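Local coordinates for ssDNA binding protein (Aeropyrum pernix, PDB 4PSN) that binds single-stranded DNA, probably by entrapping it in a tunnel system formed between its subunits, at residues 6-11 with 71-76; 24-29 with 38-43; 123-128 with 140-145; 157-162 with 176-181. All coordinates share one frame; numbering follows the deposited sequence.

Contact 1: 6-11 with 71-76; sequences TLRTGL and RIQIDY
Thr6 OG1 gives a short 2.5 Å hydrogen bond to Asp75 OD1, approaching from above the carboxylate plane by 43°. At the other end of the pairing, Thr9 OG1 sits between its own backbone N and carbonyl carbon (chi1 59°). There it accepts from Ile72 N at 2.9 Å while donating to Gly10 O at 2.8 Å. Thr9 N in turn donates to Ile72 O, and a water accepts from Gly10 N. Between these ends Leu7 and Ile74 form an antiparallel hydrogen-bonded pair, Leu7 N to Ile74 O at 2.9 Å, with Ile74 N returning a bond to Leu7 O. On the Thr6 and Asp75 face, Arg8 and Gln73 run side by side with their guanidinium and amide planes 89° apart, and Asp31 of the second subunit takes both Arg8 NH2 and Gln73 NE2. Thr6 CG2 lies over one guanidinium face of Arg8, toward its rim. Farther out, Leu11 CD2 rests on one face of the Arg71 guanidinium, 3.8 Å from Arg71 NH2, while Glu93 pairs with that arginine. Leu7 CB meets Ile74 CG2 at 4.2 Å and also touches Tyr76 CE2, on the face covered by helices 17-28 and 40-61. The Leu7 and Ile74 face thus packs into the helices, while the Arg8 and Gln73 face offers polar groups to the second subunit.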
loop_
_atom_site.group_PDB
_atom_site.type_symbol
_atom_site.label_atom_id
_atom_site.label_comp_id
_atom_site.label_asym_id
_atom_site.label_seq_id
_atom_site.Cartn_x
_atom_site.Cartn_y
_atom_site.Cartn_z
ATOM N N THR C 6 17.348 3.422 2.428
ATOM C CA THR C 6 17.172 3.197 1.004
ATOM C C THR C 6 15.840 3.741 0.538
ATOM O O THR C 6 14.798 3.444 1.115
ATOM C CB THR C 6 17.239 1.694 0.667
ATOM O OG1 THR C 6 18.505 1.183 1.082
ATOM C CG2 THR C 6 17.091 1.468 -0.842
ATOM N N LEU C 7 15.874 4.561 -0.502
ATOM C CA LEU C 7 14.651 4.993 -1.144
ATOM C C LEU C 7 14.228 3.856 -2.085
ATOM O O LEU C 7 15.011 3.425 -2.927
ATOM C CB LEU C 7 14.914 6.281 -1.922
ATOM C CG LEU C 7 13.717 7.079 -2.434
ATOM C CD1 LEU C 7 14.162 8.459 -2.940
ATOM C CD2 LEU C 7 12.995 6.306 -3.526
ATOM N N ARG C 8 12.992 3.376 -1.936
ATOM C CA ARG C 8 12.465 2.264 -2.742
ATOM C C ARG C 8 11.089 2.628 -3.288
ATOM O O ARG C 8 10.223 3.046 -2.536
ATOM C CB ARG C 8 12.314 0.996 -1.887
ATOM C CG ARG C 8 13.589 0.495 -1.216
ATOM C CD ARG C 8 13.365 -0.804 -0.404
ATOM N NE ARG C 8 14.582 -1.201 0.319
ATOM C CZ ARG C 8 15.496 -2.044 -0.158
ATOM N NH1 ARG C 8 16.585 -2.327 0.547
ATOM N NH2 ARG C 8 15.325 -2.608 -1.345
ATOM N N THR C 9 10.865 2.446 -4.584
ATOM C CA THR C 9 9.590 2.850 -5.167
ATOM C C THR C 9 8.549 1.738 -5.135
ATOM O O THR C 9 7.361 1.996 -5.277
ATOM C CB THR C 9 9.762 3.252 -6.651
ATOM O OG1 THR C 9 10.297 2.141 -7.377
ATOM C CG2 THR C 9 10.700 4.454 -6.800
ATOM N N GLY C 10 8.993 0.491 -4.991
ATOM C CA GLY C 10 8.128 -0.640 -5.303
ATOM C C GLY C 10 7.816 -0.643 -6.798
ATOM O O GLY C 10 8.400 0.129 -7.557
ATOM N N LEU C 11 6.905 -1.512 -7.228
ATOM C CA LEU C 11 6.516 -1.586 -8.625
ATOM C C LEU C 11 5.720 -0.345 -8.949
ATOM O O LEU C 11 4.809 0.037 -8.206
ATOM C CB LEU C 11 5.640 -2.807 -8.875
ATOM C CG LEU C 11 6.259 -4.163 -8.531
ATOM C CD1 LEU C 11 5.217 -5.252 -8.728
ATOM C CD2 LEU C 11 7.500 -4.423 -9.391
ATOM N N ARG C 71 10.971 -0.436 -11.156
ATOM C CA ARG C 71 11.133 -0.460 -9.712
ATOM C C ARG C 71 12.530 0.069 -9.478
ATOM O O ARG C 71 13.476 -0.375 -10.122
ATOM C CB ARG C 71 10.998 -1.887 -9.161
ATOM C CG ARG C 71 11.153 -1.982 -7.630
ATOM C CD ARG C 71 10.492 -3.250 -7.075
ATOM N NE ARG C 71 11.205 -4.454 -7.498
ATOM C CZ ARG C 71 10.793 -5.704 -7.265
ATOM N NH1 ARG C 71 11.520 -6.722 -7.699
ATOM N NH2 ARG C 71 9.665 -5.935 -6.594
ATOM N N ILE C 72 12.660 1.021 -8.563
ATOM C CA ILE C 72 13.908 1.753 -8.399
ATOM C C ILE C 72 14.273 1.818 -6.941
ATOM O O ILE C 72 13.411 1.932 -6.082
ATOM C CB ILE C 72 13.763 3.219 -8.925
ATOM C CG1 ILE C 72 13.334 3.207 -10.391
ATOM C CG2 ILE C 72 15.065 3.991 -8.756
ATOM C CD1 ILE C 72 12.975 4.548 -10.934
ATOM N N GLN C 73 15.561 1.724 -6.660
ATOM C CA GLN C 73 16.020 1.884 -5.305
ATOM C C GLN C 73 17.394 2.512 -5.349
ATOM O O GLN C 73 18.176 2.271 -6.279
ATOM C CB GLN C 73 16.022 0.547 -4.550
ATOM C CG GLN C 73 17.046 -0.458 -5.004
ATOM C CD GLN C 73 17.197 -1.596 -4.000
ATOM O OE1 GLN C 73 16.260 -2.371 -3.787
ATOM N NE2 GLN C 73 18.374 -1.684 -3.356
ATOM N N ILE C 74 17.671 3.359 -4.369
ATOM C CA ILE C 74 18.986 3.972 -4.254
ATOM C C ILE C 74 19.190 4.373 -2.804
ATOM O O ILE C 74 18.252 4.820 -2.152
ATOM C CB ILE C 74 19.092 5.199 -5.171
ATOM C CG1 ILE C 74 20.496 5.803 -5.132
ATOM C CG2 ILE C 74 18.021 6.240 -4.807
ATOM C CD1 ILE C 74 20.639 6.984 -6.129
ATOM N N ASP C 75 20.393 4.169 -2.285
ATOM C CA ASP C 75 20.676 4.529 -0.901
ATOM C C ASP C 75 20.951 6.026 -0.802
ATOM O O ASP C 75 21.349 6.661 -1.787
ATOM C CB ASP C 75 21.887 3.752 -0.360
ATOM C CG ASP C 75 21.631 2.240 -0.236
ATOM O OD1 ASP C 75 20.476 1.781 -0.389
ATOM O OD2 ASP C 75 22.610 1.512 0.032
ATOM N N TYR C 76 20.749 6.593 0.387
ATOM C CA TYR C 76 21.093 7.998 0.614
ATOM C C TYR C 76 21.536 8.263 2.039
ATOM O O TYR C 76 21.208 7.515 2.971
ATOM C CB TYR C 76 19.941 8.951 0.242
ATOM C CG TYR C 76 18.713 8.793 1.105
ATOM C CD1 TYR C 76 18.559 9.527 2.270
ATOM C CD2 TYR C 76 17.706 7.906 0.752
ATOM C CE1 TYR C 76 17.438 9.378 3.064
ATOM C CE2 TYR C 76 16.573 7.760 1.535
ATOM C CZ TYR C 76 16.448 8.495 2.694
ATOM O OH TYR C 76 15.330 8.345 3.479
HETATM O O HOH W 1 11.704 -0.668 -4.770
#

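Contact 2: 24-29 with 38-43; sequences VLFAQL and LSNKDV
Val43 sets its CG1 methyl squarely over the centre of the Phe26 ring, 3.6 Å from the centroid and only 1° off the ring normal, a textbook CH-pi contact. The methyl is placed there by a chi1 of -180°, which holds CG1 anti to the backbone N; all six ring carbons then lie at nearly equal distances from it. Asn40 meets the same ring at its edge: OD1 lies in the ring plane, 3.7 Å from Phe26 CE1, with the amide turned 40° from the ring, while the backbone O of Asn40 comes as close to Phe26 CZ. Leu25 slides past Val43 in the opposite direction, its CG 3.9 Å from Val43 CG1, so that this one methyl is shared by an aromatic face and an aliphatic branch. The other valine methyl, CG2, turns to Leu29 CD1 at 4.0 Å, and Leu29 CD1 also touches Leu38 CD1, the leucine pair crossing obliquely. Behind the packing, Ser39 and Asp42 form a capping box at the start of helix 40-61: Asp42 N donates to Ser39 OG at 3.0 Å, and Ser39 N to Asp42 OD2 at 2.8 Å. Ile33 of the intervening helix 30-34 touches Phe26, Asn40 and Val43, while Tyr76 packs on Leu25 and Leu29. No hydrogen bond crosses between 24-29 and 38-43, so the end of helix 17-28 and the start of helix 40-61 are joined by apolar and CH-pi packing, with the polar capping groups kept within 38-43.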
loop_
_atom_site.group_PDB
_atom_site.type_symbol
_atom_site.label_atom_id
_atom_site.label_comp_id
_atom_site.label_asym_id
_atom_site.label_seq_id
_atom_site.Cartn_x
_atom_site.Cartn_y
_atom_site.Cartn_z
ATOM N N VAL C 24 7.696 8.921 -1.593
ATOM C CA VAL C 24 8.436 8.039 -0.705
ATOM C C VAL C 24 9.531 8.810 0.056
ATOM O O VAL C 24 9.744 8.590 1.251
ATOM C CB VAL C 24 9.045 6.846 -1.480
ATOM C CG1 VAL C 24 10.006 6.051 -0.597
ATOM C CG2 VAL C 24 7.934 5.942 -2.049
ATOM N N LEU C 25 10.224 9.716 -0.629
ATOM C CA LEU C 25 11.297 10.467 0.023
ATOM C C LEU C 25 10.726 11.361 1.119
ATOM O O LEU C 25 11.291 11.469 2.209
ATOM C CB LEU C 25 12.072 11.313 -0.979
ATOM C CG LEU C 25 13.328 11.950 -0.391
ATOM C CD1 LEU C 25 14.283 10.849 0.066
ATOM C CD2 LEU C 25 14.013 12.845 -1.417
ATOM N N PHE C 26 9.602 12.000 0.826
ATOM C CA PHE C 26 8.950 12.827 1.823
ATOM C C PHE C 26 8.484 12.000 3.022
ATOM O O PHE C 26 8.623 12.433 4.158
ATOM C CB PHE C 26 7.792 13.615 1.214
ATOM C CG PHE C 26 8.178 14.995 0.749
ATOM C CD1 PHE C 26 8.313 16.037 1.663
ATOM C CD2 PHE C 26 8.398 15.254 -0.600
ATOM C CE1 PHE C 26 8.675 17.307 1.244
ATOM C CE2 PHE C 26 8.753 16.520 -1.030
ATOM C CZ PHE C 26 8.896 17.555 -0.099
ATOM N N ALA C 27 7.931 10.821 2.768
ATOM C CA ALA C 27 7.460 9.957 3.852
ATOM C C ALA C 27 8.615 9.530 4.749
ATOM O O ALA C 27 8.481 9.506 5.974
ATOM C CB ALA C 27 6.739 8.741 3.304
ATOM N N GLN C 28 9.751 9.205 4.138
ATOM C CA GLN C 28 10.913 8.745 4.883
ATOM C C GLN C 28 11.598 9.860 5.666
ATOM O O GLN C 28 12.254 9.603 6.669
ATOM C CB GLN C 28 11.932 8.076 3.947
ATOM C CG GLN C 28 11.456 6.751 3.338
ATOM C CD GLN C 28 12.577 6.013 2.647
ATOM O OE1 GLN C 28 13.633 6.582 2.387
ATOM N NE2 GLN C 28 12.365 4.735 2.363
ATOM N N LEU C 29 11.455 11.097 5.197
ATOM C CA LEU C 29 12.171 12.219 5.791
ATOM C C LEU C 29 11.227 13.168 6.534
ATOM O O LEU C 29 11.590 14.299 6.860
ATOM C CB LEU C 29 12.934 12.978 4.709
ATOM C CG LEU C 29 14.058 12.181 4.031
ATOM C CD1 LEU C 29 14.764 13.046 2.988
ATOM C CD2 LEU C 29 15.059 11.627 5.057
ATOM N N LEU C 38 15.928 19.178 8.321
ATOM C CA LEU C 38 15.777 19.442 6.894
ATOM C C LEU C 38 14.537 20.290 6.661
ATOM O O LEU C 38 13.589 20.248 7.444
ATOM C CB LEU C 38 15.618 18.134 6.117
ATOM C CG LEU C 38 16.797 17.167 5.993
ATOM C CD1 LEU C 38 16.321 15.882 5.341
ATOM C CD2 LEU C 38 17.972 17.789 5.219
ATOM N N SER C 39 14.532 21.047 5.569
ATOM C CA SER C 39 13.338 21.782 5.173
ATOM C C SER C 39 12.605 21.030 4.072
ATOM O O SER C 39 13.183 20.166 3.402
ATOM C CB SER C 39 13.724 23.160 4.653
ATOM O OG SER C 39 14.471 23.034 3.459
ATOM N N ASN C 40 11.333 21.364 3.883
ATOM C CA ASN C 40 10.573 20.828 2.774
ATOM C C ASN C 40 11.314 21.085 1.467
ATOM O O ASN C 40 11.320 20.241 0.577
ATOM C CB ASN C 40 9.177 21.443 2.721
ATOM C CG ASN C 40 8.264 20.903 3.798
ATOM O OD1 ASN C 40 8.191 19.689 4.031
ATOM N ND2 ASN C 40 7.551 21.802 4.465
ATOM N N LYS C 41 11.955 22.248 1.374
ATOM C CA LYS C 41 12.679 22.644 0.169
ATOM C C LYS C 41 13.829 21.690 -0.126
ATOM O O LYS C 41 14.014 21.273 -1.273
ATOM C CB LYS C 41 13.211 24.072 0.308
ATOM C CG LYS C 41 13.897 24.603 -0.940
ATOM C CD LYS C 41 14.260 26.078 -0.779
ATOM C CE LYS C 41 14.757 26.679 -2.093
ATOM N NZ LYS C 41 14.985 28.156 -2.014
ATOM N N ASP C 42 14.600 21.366 0.915
ATOM C CA ASP C 42 15.713 20.428 0.825
ATOM C C ASP C 42 15.255 19.122 0.206
ATOM O O ASP C 42 15.851 18.627 -0.749
ATOM C CB ASP C 42 16.257 20.109 2.222
ATOM C CG ASP C 42 16.998 21.269 2.850
ATOM O OD1 ASP C 42 17.665 22.026 2.112
ATOM O OD2 ASP C 42 16.923 21.409 4.090
ATOM N N VAL C 43 14.203 18.559 0.785
ATOM C CA VAL C 43 13.653 17.296 0.325
ATOM C C VAL C 43 13.091 17.398 -1.097
ATOM O O VAL C 43 13.318 16.509 -1.912
ATOM C CB VAL C 43 12.566 16.772 1.297
ATOM C CG1 VAL C 43 11.997 15.431 0.812
ATOM C CG2 VAL C 43 13.137 16.648 2.726
#

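Contact 3: 123-128 with 140-145; sequences RFTVEK and RIMYRG
Phe124 and Ile141 make the close-packed side of this hairpin, with Ile141 CG2 3.7 Å from Phe124 CD1. A chi1 of -64° puts the phenylalanine CG anti to its carbonyl carbon, and the ring brings its edge, in plane, to Met142 O. Tyr143 adds its CB against Phe124 CD1 at 4.1 Å; the two rings stand obliquely, planes 58° apart. Val126 CG1 reaches Ile141 CG1 on the same face, which helix 186-198 covers through Val190 and Val194 on Val126 and Phe198 on Ile141. The opposite face is looser and wetter. Thr125 OG1 lies against CG of Met142, a selenomethionine in the model, and a water joins that hydroxyl to Gly145 N. A second water connects Arg123 O to Arg144 N. Glu127 and Arg140 form no salt bridge: Arg140 NH2 comes 3.5 Å from Glu127 CB, but stays 5.5 Å from Glu127 OE2. Between the faces, Thr125 pairs with Met142 and Glu127 with Arg140, each through two backbone hydrogen bonds, from Arg140 N to Glu127 O at 2.8 Å to Thr125 N to Met142 O at 3.1 Å. Tyr143 OH goes outward to Glu56 of the third subunit. The backbone bonds set the register; on the Thr125 and Glu127 face no side-chain hydrogen bond or salt bridge spans the strands directly, while apolar contacts join the other face to helix 186-198.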
loop_
_atom_site.group_PDB
_atom_site.type_symbol
_atom_site.label_atom_id
_atom_site.label_comp_id
_atom_site.label_asym_id
_atom_site.label_seq_id
_atom_site.Cartn_x
_atom_site.Cartn_y
_atom_site.Cartn_z
ATOM N N ARG C 123 -4.109 -32.534 -10.258
ATOM C CA ARG C 123 -3.382 -33.804 -10.289
ATOM C C ARG C 123 -1.921 -33.616 -9.906
ATOM O O ARG C 123 -1.160 -33.029 -10.656
ATOM C CB ARG C 123 -3.460 -34.458 -11.675
ATOM C CG ARG C 123 -2.957 -35.907 -11.685
ATOM C CD ARG C 123 -3.944 -36.873 -11.072
ATOM N NE ARG C 123 -3.301 -38.156 -10.753
ATOM C CZ ARG C 123 -3.859 -39.116 -10.029
ATOM N NH1 ARG C 123 -5.084 -38.939 -9.530
ATOM N NH2 ARG C 123 -3.186 -40.243 -9.776
ATOM N N PHE C 124 -1.537 -34.139 -8.746
ATOM C CA PHE C 124 -0.163 -34.084 -8.290
ATOM C C PHE C 124 0.497 -35.441 -8.511
ATOM O O PHE C 124 -0.181 -36.472 -8.579
ATOM C CB PHE C 124 -0.108 -33.726 -6.788
ATOM C CG PHE C 124 -0.637 -32.337 -6.466
ATOM C CD1 PHE C 124 0.119 -31.207 -6.755
ATOM C CD2 PHE C 124 -1.886 -32.167 -5.875
ATOM C CE1 PHE C 124 -0.346 -29.926 -6.454
ATOM C CE2 PHE C 124 -2.371 -30.883 -5.583
ATOM C CZ PHE C 124 -1.598 -29.761 -5.876
ATOM N N THR C 125 1.821 -35.436 -8.630
ATOM C CA THR C 125 2.611 -36.668 -8.595
ATOM C C THR C 125 3.600 -36.557 -7.424
ATOM O O THR C 125 3.747 -35.495 -6.844
ATOM C CB THR C 125 3.360 -36.893 -9.920
ATOM O OG1 THR C 125 4.291 -35.825 -10.141
ATOM C CG2 THR C 125 2.368 -36.966 -11.110
ATOM N N VAL C 126 4.264 -37.642 -7.063
ATOM C CA VAL C 126 5.181 -37.614 -5.930
ATOM C C VAL C 126 6.408 -38.436 -6.240
ATOM O O VAL C 126 6.391 -39.287 -7.137
ATOM C CB VAL C 126 4.561 -38.203 -4.632
ATOM C CG1 VAL C 126 3.343 -37.393 -4.183
ATOM C CG2 VAL C 126 4.218 -39.668 -4.819
ATOM N N GLU C 127 7.469 -38.180 -5.490
ATOM C CA GLU C 127 8.653 -39.022 -5.542
ATOM C C GLU C 127 9.176 -39.134 -4.123
ATOM O O GLU C 127 9.295 -38.112 -3.427
ATOM C CB GLU C 127 9.710 -38.399 -6.459
ATOM C CG GLU C 127 10.704 -39.405 -7.026
ATOM C CD GLU C 127 10.036 -40.481 -7.884
ATOM O OE1 GLU C 127 9.920 -41.638 -7.416
ATOM O OE2 GLU C 127 9.629 -40.167 -9.027
ATOM N N LYS C 128 9.461 -40.360 -3.691
ATOM C CA LYS C 128 10.006 -40.602 -2.366
ATOM C C LYS C 128 11.368 -39.924 -2.213
ATOM O O LYS C 128 12.228 -40.017 -3.095
ATOM C CB LYS C 128 10.114 -42.107 -2.078
ATOM C CG LYS C 128 10.682 -42.427 -0.691
ATOM C CD LYS C 128 10.362 -43.853 -0.250
ATOM C CE LYS C 128 10.593 -44.865 -1.361
ATOM N NZ LYS C 128 10.339 -46.279 -0.919
ATOM N N ARG C 140 8.515 -35.802 -2.048
ATOM C CA ARG C 140 8.341 -34.548 -2.765
ATOM C C ARG C 140 7.046 -34.586 -3.577
ATOM O O ARG C 140 6.687 -35.621 -4.146
ATOM C CB ARG C 140 9.508 -34.306 -3.728
ATOM C CG ARG C 140 10.789 -33.799 -3.075
ATOM C CD ARG C 140 11.785 -33.336 -4.144
ATOM N NE ARG C 140 11.670 -34.139 -5.364
ATOM C CZ ARG C 140 12.387 -35.232 -5.620
ATOM N NH1 ARG C 140 13.291 -35.658 -4.744
ATOM N NH2 ARG C 140 12.205 -35.906 -6.758
ATOM N N ILE C 141 6.348 -33.460 -3.624
ATOM C CA ILE C 141 5.159 -33.331 -4.458
ATOM C C ILE C 141 5.501 -32.478 -5.673
ATOM O O ILE C 141 6.173 -31.464 -5.550
ATOM C CB ILE C 141 4.010 -32.678 -3.687
ATOM C CG1 ILE C 141 3.711 -33.464 -2.403
ATOM C CG2 ILE C 141 2.757 -32.626 -4.543
ATOM C CD1 ILE C 141 2.668 -32.789 -1.508
HETATM N N MSE C 142 5.035 -32.903 -6.844
HETATM C CA MSE C 142 5.252 -32.194 -8.087
HETATM C C MSE C 142 3.943 -31.852 -8.771
HETATM O O MSE C 142 2.957 -32.570 -8.643
HETATM C CB MSE C 142 6.011 -33.120 -9.020
HETATM C CG MSE C 142 6.457 -34.338 -8.291
HETATM SE SE MSE C 142 8.351 -34.261 -8.066
HETATM C CE MSE C 142 8.752 -34.879 -9.843
ATOM N N TYR C 143 3.970 -30.764 -9.525
ATOM C CA TYR C 143 2.873 -30.340 -10.368
ATOM C C TYR C 143 3.539 -29.902 -11.680
ATOM O O TYR C 143 4.503 -29.133 -11.662
ATOM C CB TYR C 143 2.109 -29.163 -9.732
ATOM C CG TYR C 143 0.865 -28.834 -10.516
ATOM C CD1 TYR C 143 -0.119 -29.798 -10.694
ATOM C CD2 TYR C 143 0.693 -27.590 -11.131
ATOM C CE1 TYR C 143 -1.249 -29.538 -11.429
ATOM C CE2 TYR C 143 -0.458 -27.313 -11.881
ATOM C CZ TYR C 143 -1.424 -28.303 -12.015
ATOM O OH TYR C 143 -2.568 -28.099 -12.736
ATOM N N ARG C 144 3.055 -30.417 -12.807
ATOM C CA ARG C 144 3.668 -30.108 -14.103
ATOM C C ARG C 144 5.157 -30.502 -14.129
ATOM O O ARG C 144 5.963 -29.831 -14.758
ATOM C CB ARG C 144 3.510 -28.603 -14.443
ATOM C CG ARG C 144 2.076 -28.086 -14.358
ATOM C CD ARG C 144 1.932 -26.624 -14.808
ATOM N NE ARG C 144 1.966 -26.457 -16.268
ATOM C CZ ARG C 144 3.004 -25.976 -16.952
ATOM N NH1 ARG C 144 2.925 -25.860 -18.269
ATOM N NH2 ARG C 144 4.121 -25.613 -16.328
ATOM N N GLY C 145 5.521 -31.575 -13.434
ATOM C CA GLY C 145 6.904 -32.039 -13.412
ATOM C C GLY C 145 7.866 -31.268 -12.507
ATOM O O GLY C 145 9.019 -31.649 -12.345
HETATM O O HOH W 2 0.962 -32.890 -12.299
HETATM O O HOH W 3 3.829 -33.732 -11.843
#

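Contact 4: 157-162 with 176-181; sequences NGEALV and RTRVQV
Glu159 and Arg178 form a diagonal salt bridge between neighbouring non-hydrogen-bonded pairs (Glu159 with Gln180, Leu161 with Arg178), Arg178 NH1 to Glu159 OE2 at 2.8 Å. The arginine nitrogen comes in on the syn side of that oxygen, 16° out of the carboxylate plane; the carboxylate and guanidinium planes are nearly perpendicular, 84° apart. Beside it, Leu161 holds CG anti to its carbonyl carbon (chi1 -57°) and spreads its two methyls: CD2 touches Arg178 CB at 3.8 Å, and CD1 lies over one face of the Arg176 guanidinium, 4.1 Å from Arg176 CZ. On the other face Ala160 CB meets Val181 CG1 at 3.8 Å and Val162 CG2 meets Val179 CG2 at 4.0 Å. Strands 159-166 and 172-180 form a beta hairpin inside the antiparallel meander of the C-terminal domain, with Ala160 paired to Val179 and Val162 to Thr177 by two backbone bonds each. Near the strand ends Val181 N donates to Gly158 O at 2.9 Å from above the carbonyl plane, and a water donates to both Glu159 O and Val181 O. Phe189 of helix 186-198 backs Val179 and Val181, while Val153 and Leu151 of the neighbouring strand 146-155 flank Ala160 and Val162. The arginines have further partners on the fourth subunit: Asp133 of that chain holds Arg178 NH2, and its Asp136 holds Arg176 NH2.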
loop_
_atom_site.group_PDB
_atom_site.type_symbol
_atom_site.label_atom_id
_atom_site.label_comp_id
_atom_site.label_asym_id
_atom_site.label_seq_id
_atom_site.Cartn_x
_atom_site.Cartn_y
_atom_site.Cartn_z
ATOM N N ASN C 157 -0.371 -48.569 12.725
ATOM C CA ASN C 157 -0.537 -50.023 12.671
ATOM C C ASN C 157 -1.739 -50.308 11.782
ATOM O O ASN C 157 -2.870 -50.259 12.243
ATOM C CB ASN C 157 -0.709 -50.585 14.100
ATOM C CG ASN C 157 -0.885 -52.114 14.132
ATOM O OD1 ASN C 157 -0.707 -52.803 13.126
ATOM N ND2 ASN C 157 -1.256 -52.641 15.301
ATOM N N GLY C 158 -1.488 -50.555 10.497
ATOM C CA GLY C 158 -2.550 -50.725 9.510
ATOM C C GLY C 158 -3.109 -49.387 9.060
ATOM O O GLY C 158 -4.061 -49.301 8.273
ATOM N N GLU C 159 -2.516 -48.324 9.584
ATOM C CA GLU C 159 -2.983 -46.980 9.297
ATOM C C GLU C 159 -1.784 -46.060 9.150
ATOM O O GLU C 159 -0.652 -46.460 9.421
ATOM C CB GLU C 159 -3.843 -46.463 10.452
ATOM C CG GLU C 159 -5.110 -47.240 10.710
ATOM C CD GLU C 159 -5.955 -46.596 11.795
ATOM O OE1 GLU C 159 -5.608 -46.746 12.989
ATOM O OE2 GLU C 159 -6.958 -45.925 11.449
ATOM N N ALA C 160 -2.041 -44.813 8.762
ATOM C CA ALA C 160 -0.974 -43.826 8.700
ATOM C C ALA C 160 -1.531 -42.423 8.921
ATOM O O ALA C 160 -2.681 -42.148 8.606
ATOM C CB ALA C 160 -0.245 -43.903 7.342
ATOM N N LEU C 161 -0.696 -41.541 9.457
ATOM C CA LEU C 161 -0.988 -40.120 9.474
ATOM C C LEU C 161 -0.292 -39.483 8.278
ATOM O O LEU C 161 0.873 -39.786 7.996
ATOM C CB LEU C 161 -0.447 -39.505 10.754
ATOM C CG LEU C 161 -0.989 -40.142 12.029
ATOM C CD1 LEU C 161 -0.308 -39.553 13.249
ATOM C CD2 LEU C 161 -2.484 -39.946 12.116
ATOM N N VAL C 162 -1.004 -38.600 7.582
ATOM C CA VAL C 162 -0.461 -37.926 6.424
ATOM C C VAL C 162 -0.658 -36.430 6.605
ATOM O O VAL C 162 -1.726 -35.991 7.020
ATOM C CB VAL C 162 -1.201 -38.351 5.148
ATOM C CG1 VAL C 162 -0.578 -37.677 3.946
ATOM C CG2 VAL C 162 -1.136 -39.869 4.992
ATOM N N ARG C 176 -3.096 -32.903 9.453
ATOM C CA ARG C 176 -3.012 -34.288 9.911
ATOM C C ARG C 176 -4.267 -35.083 9.528
ATOM O O ARG C 176 -5.392 -34.721 9.869
ATOM C CB ARG C 176 -2.763 -34.378 11.418
ATOM C CG ARG C 176 -2.580 -35.826 11.876
ATOM C CD ARG C 176 -2.702 -36.016 13.390
ATOM N NE ARG C 176 -1.462 -35.691 14.085
ATOM C CZ ARG C 176 -1.151 -36.131 15.299
ATOM N NH1 ARG C 176 0.002 -35.782 15.850
ATOM N NH2 ARG C 176 -1.992 -36.925 15.958
ATOM N N THR C 177 -4.066 -36.166 8.796
ATOM C CA THR C 177 -5.177 -36.957 8.308
ATOM C C THR C 177 -4.834 -38.414 8.536
ATOM O O THR C 177 -3.752 -38.866 8.158
ATOM C CB THR C 177 -5.390 -36.715 6.796
ATOM O OG1 THR C 177 -5.634 -35.325 6.569
ATOM C CG2 THR C 177 -6.565 -37.519 6.277
ATOM N N ARG C 178 -5.745 -39.158 9.151
ATOM C CA ARG C 178 -5.476 -40.565 9.420
ATOM C C ARG C 178 -6.157 -41.420 8.376
ATOM O O ARG C 178 -7.336 -41.240 8.101
ATOM C CB ARG C 178 -5.910 -40.965 10.830
ATOM C CG ARG C 178 -5.668 -42.439 11.136
ATOM C CD ARG C 178 -5.654 -42.724 12.647
ATOM N NE ARG C 178 -6.804 -42.130 13.321
ATOM C CZ ARG C 178 -7.954 -42.756 13.551
ATOM N NH1 ARG C 178 -8.121 -44.020 13.168
ATOM N NH2 ARG C 178 -8.940 -42.119 14.173
ATOM N N VAL C 179 -5.407 -42.350 7.788
ATOM C CA VAL C 179 -5.922 -43.142 6.672
ATOM C C VAL C 179 -5.585 -44.602 6.903
ATOM O O VAL C 179 -4.618 -44.923 7.602
ATOM C CB VAL C 179 -5.311 -42.696 5.317
ATOM C CG1 VAL C 179 -5.661 -41.246 5.021
ATOM C CG2 VAL C 179 -3.792 -42.886 5.317
ATOM N N GLN C 180 -6.380 -45.487 6.319
ATOM C CA GLN C 180 -6.135 -46.921 6.456
ATOM C C GLN C 180 -5.241 -47.397 5.322
ATOM O O GLN C 180 -5.544 -47.170 4.156
ATOM C CB GLN C 180 -7.451 -47.699 6.423
ATOM C CG GLN C 180 -7.301 -49.154 6.889
ATOM C CD GLN C 180 -8.614 -49.917 6.891
ATOM O OE1 GLN C 180 -9.621 -49.448 6.362
ATOM N NE2 GLN C 180 -8.608 -51.100 7.491
ATOM N N VAL C 181 -4.141 -48.055 5.666
ATOM C CA VAL C 181 -3.190 -48.528 4.674
ATOM C C VAL C 181 -2.131 -49.433 5.320
ATOM O O VAL C 181 -1.603 -49.109 6.394
ATOM C CB VAL C 181 -2.490 -47.329 3.999
ATOM C CG1 VAL C 181 -1.750 -46.520 5.034
ATOM C CG2 VAL C 181 -1.530 -47.808 2.897
HETATM O O HOH W 4 0.679 -48.459 7.730
#

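How the contacts relate
From the N terminus, contact 1 pairs strand 6-13 with strand 69-78 and closes a long, mostly helical loop. Contact 2 is nested inside that loop, joining the end of helix 17-28 to the start of helix 40-61; the two contacts touch, with Gln28 probably hydrogen-bonded to both Tyr76 OH and Thr6 O, which ties helix to sheet. Helix 100-113 lies along the chain between this N-terminal part and the next. Contacts 3 and 4 then follow in series, each closing a short beta hairpin in the same six-stranded sheet, with centres about 20 Å apart. They lie across the chain's centre from contacts 1 and 2; the centres of contacts 2 and 4 are about 61 Å apart.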